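Local coordinates for protein glutathione S-transferase delta (Bombyx mori, PDB 3VK9) that acts as a homodimeric delta-class glutathione transferase, an enzyme that probably joins the thiol of glutathione to electrophilic substrates, at residues A[84-89]-A[153-158]; A[22-27]-A[73-78]. All coordinates share one frame; numbering follows the deposited sequence.

Contact 1: residues A[84-89]-A[153-158]; sequences LYPEDP and NLTVAD
Leu-84 O, in a loop remote in sequence, accepts from Val-156 N in the first turn of helix 156-167. The bond is 3.0 Å long, nearly straight at 164° and in the plane of the carbonyl. The same turn is closed from within by a capping box. Thr-155 OG1 sits between its own backbone N and carbonyl carbon (chi1 68°). There it takes a more bent bond, 3.2 Å long, from Ala-157 N. Asp-158 OD2 completes the box, accepting from Thr-155 N at 2.8 Å through its anti lone pair. Both caps and Leu-84 O thus serve N-H groups that the helix cannot pair itself. Apolar contacts flank the bond. Leu-84 lies alongside Leu-154, with their CD2 methyls 4.0 Å apart. On the other side of the bond, Tyr-85 CD1 meets Val-156 CG2 at 3.8 Å. The Tyr-85 hydroxyl bonds to Asp-96, and its ring makes a cation-pi contact with Arg-92. An N-capping box at this helix is a known feature of the GST fold. The contact ties the loop linking the two domains to helix 156-167, where Val-156 also packs on Thr-20 of helix 12-24, Ile-71 of helix 67-78 and Val-95 of helix 89-119.

Contact 2: residues A[22-27]-A[73-78]; sequences KALNLN and YLVNKY
Leu-24 and Leu-26 reach across to helix 67-78 with their methyl ends. Leu-24 uses a single branch. Its CD1 lies 3.6 Å from Leu-74 CB, beside the carbonyl of the same residue, and 4.0 Å from Val-75 CG2. The Leu-74 oxygen is already taken inside the helix by Tyr-78 N, and the methyl merely packs next to it. Leu-26 uses both branches. Its CG is anti to the carbonyl carbon (chi1 -54°), the orientation in which the two methyls meet Leu-74 and Tyr-78. CD1 fits between Leu-74 and Tyr-78, 3.7 Å from Leu-74 CD2 and 3.8 Å from Tyr-78 CD2. CD2 stands over a face of the Tyr-78 ring, 4.2 Å from its centroid and 26° off the normal, a CH-pi contact. Lys-77 CG covers the opposite face, 3.9 Å above the ring plane, so the ring is sandwiched between a leucine methyl and a lysine chain.

The next shell sets these groups in place. Asn-25 has positive phi (51°) and ends helix 12-24 in a Schellman motif. The chain turns there, and Leu-26 follows Leu-24 onto the same neighbour. Lys-77 runs out extended, and its NZ donates to Tyr-78 OH. That amine also forms a salt bridge with Asp-59, which holds Tyr-73 OH as well. Tyr-73 OH is further bonded to Lys-90 of the second subunit. In this thioredoxin-like domain, the contact packs two helices against each other near their C-terminal ends. No hydrogen bond crosses between 22-27 and 73-78. The match therefore rests on the shapes of leucine, valine and tyrosine side chains, while the polar bonds run within a segment or to outside partners.

How the contacts relate
Contact 1 is buried, whereas contact 2 is partly buried and ends at the exposed Tyr-78. Their centres are about 13 Å apart, and they touch directly. Leu-84 CD1 packs on Leu-24 CD2 at 3.5 Å, and Tyr-85 CB on Val-75 CG1 at 3.6 Å. Helices 12-24 and 67-78 are thus shared: contact 2 joins them to each other, and contact 1 lays the linker and the start of helix 156-167 against both. The chemistry differs with place. Contact 1 fastens the interdomain linker to the C-terminal domain and includes a backbone bond at a capped helix end. Contact 2 stays within the N-terminal domain and crosses by apolar and CH-pi packing alone.

Contact 1: residues A[84-89]-A[153-158]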
ATOM      1  N   LEU A  84       4.249 -10.449 -16.147  1.00 12.72           N
ATOM      2  CA  LEU A  84       4.678  -9.867 -14.876  1.00 12.80           C
ATOM      3  C   LEU A  84       3.638  -8.925 -14.279  1.00 11.75           C
ATOM      4  O   LEU A  84       3.689  -8.638 -13.095  1.00  9.64           O
ATOM      5  CB  LEU A  84       5.978  -9.088 -15.034  1.00 15.90           C
ATOM      6  CG  LEU A  84       7.246  -9.853 -15.364  1.00 18.51           C
ATOM      7  CD1 LEU A  84       8.242  -8.889 -15.997  1.00 19.30           C
ATOM      8  CD2 LEU A  84       7.820 -10.506 -14.109  1.00 15.15           C
ATOM      9  N   TYR A  85       2.734  -8.408 -15.106  1.00 13.09           N
ATOM     10  CA  TYR A  85       1.667  -7.535 -14.610  1.00  7.07           C
ATOM     11  C   TYR A  85       0.510  -7.593 -15.600  1.00  8.57           C
ATOM     12  O   TYR A  85       0.284  -6.657 -16.365  1.00 13.46           O
ATOM     13  CB  TYR A  85       2.177  -6.094 -14.411  1.00  7.63           C
ATOM     14  CG  TYR A  85       1.255  -5.203 -13.595  1.00 10.20           C
ATOM     15  CD1 TYR A  85       0.740  -5.629 -12.364  1.00 11.99           C
ATOM     16  CD2 TYR A  85       0.923  -3.919 -14.034  1.00 13.60           C
ATOM     17  CE1 TYR A  85      -0.097  -4.818 -11.609  1.00  6.20           C
ATOM     18  CE2 TYR A  85       0.086  -3.091 -13.277  1.00  6.85           C
ATOM     19  CZ  TYR A  85      -0.416  -3.550 -12.071  1.00  9.76           C
ATOM     20  OH  TYR A  85      -1.243  -2.738 -11.327  1.00  7.84           O
ATOM     21  N   PRO A  86      -0.199  -8.734 -15.622  1.00 18.16           N
ATOM     22  CA  PRO A  86      -1.192  -9.016 -16.668  1.00 21.59           C
ATOM     23  C   PRO A  86      -2.305  -7.964 -16.703  1.00 13.82           C
ATOM     24  O   PRO A  86      -2.708  -7.468 -15.649  1.00 12.35           O
ATOM     25  CB  PRO A  86      -1.742 -10.395 -16.267  1.00 18.15           C
ATOM     26  CG  PRO A  86      -1.437 -10.517 -14.811  1.00 18.68           C
ATOM     27  CD  PRO A  86      -0.121  -9.818 -14.628  1.00 15.53           C
ATOM     28  N   GLU A  87      -2.778  -7.635 -17.903  1.00 10.34           N
ATOM     29  CA  GLU A  87      -3.845  -6.649 -18.096  1.00 14.78           C
ATOM     30  C   GLU A  87      -5.255  -7.150 -17.743  1.00 18.93           C
ATOM     31  O   GLU A  87      -6.159  -6.344 -17.455  1.00 15.16           O
ATOM     32  CB  GLU A  87      -3.838  -6.158 -19.541  1.00 22.49           C
ATOM     33  CG  GLU A  87      -2.584  -5.389 -19.932  1.00 29.93           C
ATOM     34  CD  GLU A  87      -2.643  -4.885 -21.359  1.00 28.65           C
ATOM     35  OE1 GLU A  87      -2.586  -5.720 -22.290  1.00 24.30           O
ATOM     36  OE2 GLU A  87      -2.767  -3.657 -21.543  1.00 37.75           O
ATOM     37  N   ASP A  88      -5.473  -8.462 -17.799  1.00 11.93           N
ATOM     38  CA  ASP A  88      -6.779  -8.971 -17.414  1.00 13.04           C
ATOM     39  C   ASP A  88      -7.122  -8.445 -16.027  1.00 16.47           C
ATOM     40  O   ASP A  88      -6.355  -8.636 -15.090  1.00 14.23           O
ATOM     41  CB  ASP A  88      -6.820 -10.490 -17.376  1.00 12.61           C
ATOM     42  CG  ASP A  88      -8.129 -11.006 -16.804  1.00 12.52           C
ATOM     43  OD1 ASP A  88      -9.125 -11.025 -17.541  1.00 13.75           O
ATOM     44  OD2 ASP A  88      -8.169 -11.373 -15.616  1.00 18.61           O
ATOM     45  N   PRO A  89      -8.284  -7.792 -15.895  1.00 18.46           N
ATOM     46  CA  PRO A  89      -8.682  -7.183 -14.615  1.00 18.88           C
ATOM     47  C   PRO A  89      -8.620  -8.134 -13.408  1.00 12.53           C
ATOM     48  O   PRO A  89      -7.991  -7.777 -12.413  1.00 13.94           O
ATOM     49  CB  PRO A  89     -10.113  -6.715 -14.879  1.00  9.29           C
ATOM     50  CG  PRO A  89     -10.102  -6.393 -16.336  1.00 20.74           C
ATOM     51  CD  PRO A  89      -9.235  -7.468 -16.976  1.00 16.04           C
ATOM     52  N   ASN A 153       1.970 -17.323 -13.049  1.00 15.65           N
ATOM     53  CA  ASN A 153       3.268 -16.811 -13.485  1.00 14.37           C
ATOM     54  C   ASN A 153       3.945 -15.949 -12.426  1.00 14.57           C
ATOM     55  O   ASN A 153       3.288 -15.413 -11.532  1.00 16.11           O
ATOM     56  CB  ASN A 153       3.104 -16.001 -14.765  1.00 11.57           C
ATOM     57  CG  ASN A 153       2.217 -16.699 -15.772  1.00 17.19           C
ATOM     58  OD1 ASN A 153       2.477 -17.840 -16.137  1.00 20.43           O
ATOM     59  ND2 ASN A 153       1.153 -16.026 -16.208  1.00 16.53           N
ATOM     60  N   LEU A 154       5.261 -15.810 -12.542  1.00 15.35           N
ATOM     61  CA  LEU A 154       5.992 -14.822 -11.760  1.00 10.57           C
ATOM     62  C   LEU A 154       5.406 -13.428 -12.045  1.00 11.88           C
ATOM     63  O   LEU A 154       5.179 -13.069 -13.204  1.00 11.56           O
ATOM     64  CB  LEU A 154       7.468 -14.844 -12.140  1.00  8.59           C
ATOM     65  CG  LEU A 154       8.386 -13.894 -11.361  1.00 13.17           C
ATOM     66  CD1 LEU A 154       8.774 -14.521 -10.032  1.00  9.45           C
ATOM     67  CD2 LEU A 154       9.618 -13.555 -12.186  1.00 14.41           C
ATOM     68  N   THR A 155       5.142 -12.655 -10.997  1.00  9.70           N
ATOM     69  CA  THR A 155       4.651 -11.273 -11.185  1.00 10.21           C
ATOM     70  C   THR A 155       5.388 -10.270 -10.294  1.00  9.51           C
ATOM     71  O   THR A 155       6.133 -10.647  -9.388  1.00 10.53           O
ATOM     72  CB  THR A 155       3.142 -11.144 -10.909  1.00 10.56           C
ATOM     73  OG1 THR A 155       2.886 -11.356  -9.513  1.00  8.37           O
ATOM     74  CG2 THR A 155       2.334 -12.157 -11.745  1.00 10.92           C
ATOM     75  N   VAL A 156       5.175  -8.983 -10.547  1.00  6.94           N
ATOM     76  CA  VAL A 156       5.770  -7.973  -9.702  1.00 11.11           C
ATOM     77  C   VAL A 156       5.386  -8.168  -8.230  1.00 12.81           C
ATOM     78  O   VAL A 156       6.082  -7.668  -7.345  1.00  9.89           O
ATOM     79  CB  VAL A 156       5.403  -6.543 -10.172  1.00 13.32           C
ATOM     80  CG1 VAL A 156       6.121  -6.222 -11.474  1.00 10.39           C
ATOM     81  CG2 VAL A 156       3.885  -6.408 -10.325  1.00 10.02           C
ATOM     82  N   ALA A 157       4.280  -8.873  -7.966  1.00  7.45           N
ATOM     83  CA  ALA A 157       3.911  -9.195  -6.589  1.00  5.80           C
ATOM     84  C   ALA A 157       4.914 -10.139  -5.916  1.00 10.07           C
ATOM     85  O   ALA A 157       5.270  -9.941  -4.759  1.00 10.45           O
ATOM     86  CB  ALA A 157       2.497  -9.772  -6.514  1.00  6.09           C
ATOM     87  N   ASP A 158       5.349 -11.178  -6.627  1.00 12.71           N
ATOM     88  CA  ASP A 158       6.405 -12.046  -6.097  1.00  8.73           C
ATOM     89  C   ASP A 158       7.677 -11.230  -5.796  1.00 11.61           C
ATOM     90  O   ASP A 158       8.315 -11.378  -4.757  1.00  9.18           O
ATOM     91  CB  ASP A 158       6.721 -13.185  -7.084  1.00 12.80           C
ATOM     92  CG  ASP A 158       5.509 -14.079  -7.373  1.00 12.57           C
ATOM     93  OD1 ASP A 158       5.107 -14.856  -6.479  1.00 17.37           O
ATOM     94  OD2 ASP A 158       4.969 -14.013  -8.498  1.00 11.27           O
TER

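Contact 2: residues A[22-27]-A[73-78]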
ATOM      1  N   LYS A  22      15.480  -6.191 -13.703  1.00 12.70           N
ATOM      2  CA  LYS A  22      16.129  -7.384 -14.241  0.68 13.48           C
ATOM      3  C   LYS A  22      15.134  -8.242 -15.004  1.00 11.11           C
ATOM      4  O   LYS A  22      15.431  -8.712 -16.087  1.00 10.34           O
ATOM      5  CB  LYS A  22      16.797  -8.205 -13.133  0.68 11.60           C
ATOM      6  CG  LYS A  22      18.054  -7.544 -12.568  0.68 13.97           C
ATOM      7  CD  LYS A  22      19.165  -7.448 -13.607  0.68 13.46           C
ATOM      8  CE  LYS A  22      20.454  -6.943 -12.947  0.68 16.63           C
ATOM      9  NZ  LYS A  22      21.627  -6.928 -13.862  0.68 12.10           N
ATOM     10  N   ALA A  23      13.947  -8.436 -14.436  1.00 12.42           N
ATOM     11  CA  ALA A  23      12.910  -9.226 -15.101  1.00 15.98           C
ATOM     12  C   ALA A  23      12.458  -8.636 -16.451  1.00 16.34           C
ATOM     13  O   ALA A  23      12.058  -9.366 -17.342  1.00 14.62           O
ATOM     14  CB  ALA A  23      11.713  -9.408 -14.172  1.00 15.18           C
ATOM     15  N   LEU A  24      12.503  -7.315 -16.589  1.00  9.24           N
ATOM     16  CA  LEU A  24      12.173  -6.655 -17.850  1.00 15.10           C
ATOM     17  C   LEU A  24      13.420  -6.435 -18.739  1.00 14.23           C
ATOM     18  O   LEU A  24      13.320  -5.953 -19.868  1.00 14.08           O
ATOM     19  CB  LEU A  24      11.501  -5.306 -17.571  1.00 15.83           C
ATOM     20  CG  LEU A  24      10.122  -5.317 -16.881  1.00 20.00           C
ATOM     21  CD1 LEU A  24       9.665  -3.900 -16.498  1.00 10.12           C
ATOM     22  CD2 LEU A  24       9.089  -5.993 -17.759  1.00 15.85           C
ATOM     23  N   ASN A  25      14.586  -6.782 -18.209  1.00 10.95           N
ATOM     24  CA  ASN A  25      15.864  -6.476 -18.854  1.00 13.30           C
ATOM     25  C   ASN A  25      15.996  -4.999 -19.250  1.00 15.62           C
ATOM     26  O   ASN A  25      16.362  -4.682 -20.381  1.00 18.60           O
ATOM     27  CB  ASN A  25      16.097  -7.387 -20.073  1.00 15.11           C
ATOM     28  CG  ASN A  25      17.496  -7.231 -20.659  1.00 18.56           C
ATOM     29  OD1 ASN A  25      18.431  -6.911 -19.945  1.00 20.81           O
ATOM     30  ND2 ASN A  25      17.636  -7.453 -21.961  1.00 19.24           N
ATOM     31  N   LEU A  26      15.679  -4.108 -18.313  1.00 10.88           N
ATOM     32  CA  LEU A  26      15.865  -2.668 -18.486  1.00 20.22           C
ATOM     33  C   LEU A  26      17.257  -2.211 -18.076  1.00 15.44           C
ATOM     34  O   LEU A  26      17.922  -2.850 -17.274  1.00 25.99           O
ATOM     35  CB  LEU A  26      14.876  -1.882 -17.627  1.00 15.34           C
ATOM     36  CG  LEU A  26      13.385  -2.152 -17.728  1.00 15.62           C
ATOM     37  CD1 LEU A  26      12.644  -1.091 -16.887  1.00 17.36           C
ATOM     38  CD2 LEU A  26      12.914  -2.129 -19.165  1.00 15.74           C
ATOM     39  N   ASN A  27      17.677  -1.079 -18.616  1.00 22.20           N
ATOM     40  CA  ASN A  27      18.903  -0.439 -18.168  1.00 24.98           C
ATOM     41  C   ASN A  27      18.621   0.895 -17.491  1.00 19.25           C
ATOM     42  O   ASN A  27      18.618   1.941 -18.134  1.00 30.54           O
ATOM     43  CB  ASN A  27      19.877  -0.239 -19.331  1.00 25.00           C
ATOM     44  CG  ASN A  27      21.159   0.469 -18.903  1.00 40.77           C
ATOM     45  OD1 ASN A  27      21.442   0.610 -17.705  1.00 41.99           O
ATOM     46  ND2 ASN A  27      21.948   0.912 -19.881  1.00 48.06           N
ATOM     47  N   TYR A  73       4.661   0.683 -12.874  1.00  8.67           N
ATOM     48  CA  TYR A  73       4.970   1.669 -13.919  1.00 10.69           C
ATOM     49  C   TYR A  73       5.951   1.154 -14.994  1.00 14.89           C
ATOM     50  O   TYR A  73       5.754   1.388 -16.180  1.00 10.93           O
ATOM     51  CB  TYR A  73       5.546   2.948 -13.315  1.00 12.85           C
ATOM     52  CG  TYR A  73       6.064   3.945 -14.346  1.00 10.56           C
ATOM     53  CD1 TYR A  73       5.181   4.654 -15.167  1.00 15.46           C
ATOM     54  CD2 TYR A  73       7.434   4.200 -14.485  1.00 11.84           C
ATOM     55  CE1 TYR A  73       5.635   5.594 -16.091  1.00 11.91           C
ATOM     56  CE2 TYR A  73       7.911   5.155 -15.434  1.00 12.11           C
ATOM     57  CZ  TYR A  73       6.999   5.837 -16.225  1.00 13.55           C
ATOM     58  OH  TYR A  73       7.419   6.773 -17.150  1.00 14.25           O
ATOM     59  N   LEU A  74       7.010   0.470 -14.565  1.00 16.60           N
ATOM     60  CA  LEU A  74       8.000  -0.104 -15.486  1.00 14.83           C
ATOM     61  C   LEU A  74       7.385  -1.087 -16.478  1.00 14.08           C
ATOM     62  O   LEU A  74       7.726  -1.075 -17.667  1.00 13.97           O
ATOM     63  CB  LEU A  74       9.155  -0.770 -14.713  1.00 10.30           C
ATOM     64  CG  LEU A  74      10.009   0.205 -13.885  1.00 13.78           C
ATOM     65  CD1 LEU A  74      11.058  -0.544 -13.072  1.00 15.88           C
ATOM     66  CD2 LEU A  74      10.665   1.266 -14.768  1.00 12.21           C
ATOM     67  N   VAL A  75       6.480  -1.937 -15.987  1.00 11.73           N
ATOM     68  CA  VAL A  75       5.768  -2.859 -16.851  1.00 14.90           C
ATOM     69  C   VAL A  75       4.792  -2.123 -17.771  1.00 14.82           C
ATOM     70  O   VAL A  75       4.779  -2.384 -18.968  1.00 15.16           O
ATOM     71  CB  VAL A  75       5.010  -3.958 -16.050  1.00 15.56           C
ATOM     72  CG1 VAL A  75       4.316  -4.899 -16.993  1.00 13.34           C
ATOM     73  CG2 VAL A  75       5.953  -4.710 -15.137  1.00 11.80           C
ATOM     74  N   ASN A  76       3.991  -1.208 -17.211  1.00 14.69           N
ATOM     75  CA  ASN A  76       2.979  -0.473 -17.978  1.00 10.13           C
ATOM     76  C   ASN A  76       3.626   0.306 -19.105  1.00 16.67           C
ATOM     77  O   ASN A  76       3.076   0.409 -20.205  1.00 14.15           O
ATOM     78  CB  ASN A  76       2.177   0.509 -17.094  1.00  9.26           C
ATOM     79  CG  ASN A  76       1.248  -0.195 -16.104  1.00 16.20           C
ATOM     80  OD1 ASN A  76       0.875  -1.361 -16.293  1.00 11.01           O
ATOM     81  ND2 ASN A  76       0.858   0.528 -15.037  1.00  8.61           N
ATOM     82  N   LYS A  77       4.803   0.854 -18.812  1.00 13.33           N
ATOM     83  CA  LYS A  77       5.557   1.644 -19.771  1.00 10.79           C
ATOM     84  C   LYS A  77       6.212   0.789 -20.841  1.00 11.03           C
ATOM     85  O   LYS A  77       6.015   1.034 -22.018  1.00 15.32           O
ATOM     86  CB  LYS A  77       6.647   2.475 -19.067  1.00 11.31           C
ATOM     87  CG  LYS A  77       7.348   3.430 -20.031  1.00 15.67           C
ATOM     88  CD  LYS A  77       8.354   4.346 -19.355  1.00 17.89           C
ATOM     89  CE  LYS A  77       8.891   5.352 -20.390  1.00 25.04           C
ATOM     90  NZ  LYS A  77      10.123   6.038 -19.949  1.00 23.90           N
ATOM     91  N   TYR A  78       7.020  -0.190 -20.425  1.00 11.37           N
ATOM     92  CA  TYR A  78       7.945  -0.871 -21.341  1.00 10.54           C
ATOM     93  C   TYR A  78       7.448  -2.227 -21.867  1.00 11.96           C
ATOM     94  O   TYR A  78       7.902  -2.690 -22.906  1.00 16.45           O
ATOM     95  CB  TYR A  78       9.309  -1.072 -20.660  1.00 13.11           C
ATOM     96  CG  TYR A  78      10.086   0.202 -20.438  1.00 17.03           C
ATOM     97  CD1 TYR A  78      10.703   0.866 -21.507  1.00 12.73           C
ATOM     98  CD2 TYR A  78      10.203   0.747 -19.169  1.00 19.36           C
ATOM     99  CE1 TYR A  78      11.415   2.011 -21.308  1.00 20.27           C
ATOM    100  CE2 TYR A  78      10.902   1.906 -18.960  1.00 22.12           C
ATOM    101  CZ  TYR A  78      11.512   2.530 -20.028  1.00 27.20           C
ATOM    102  OH  TYR A  78      12.207   3.683 -19.809  1.00 22.69           O
TER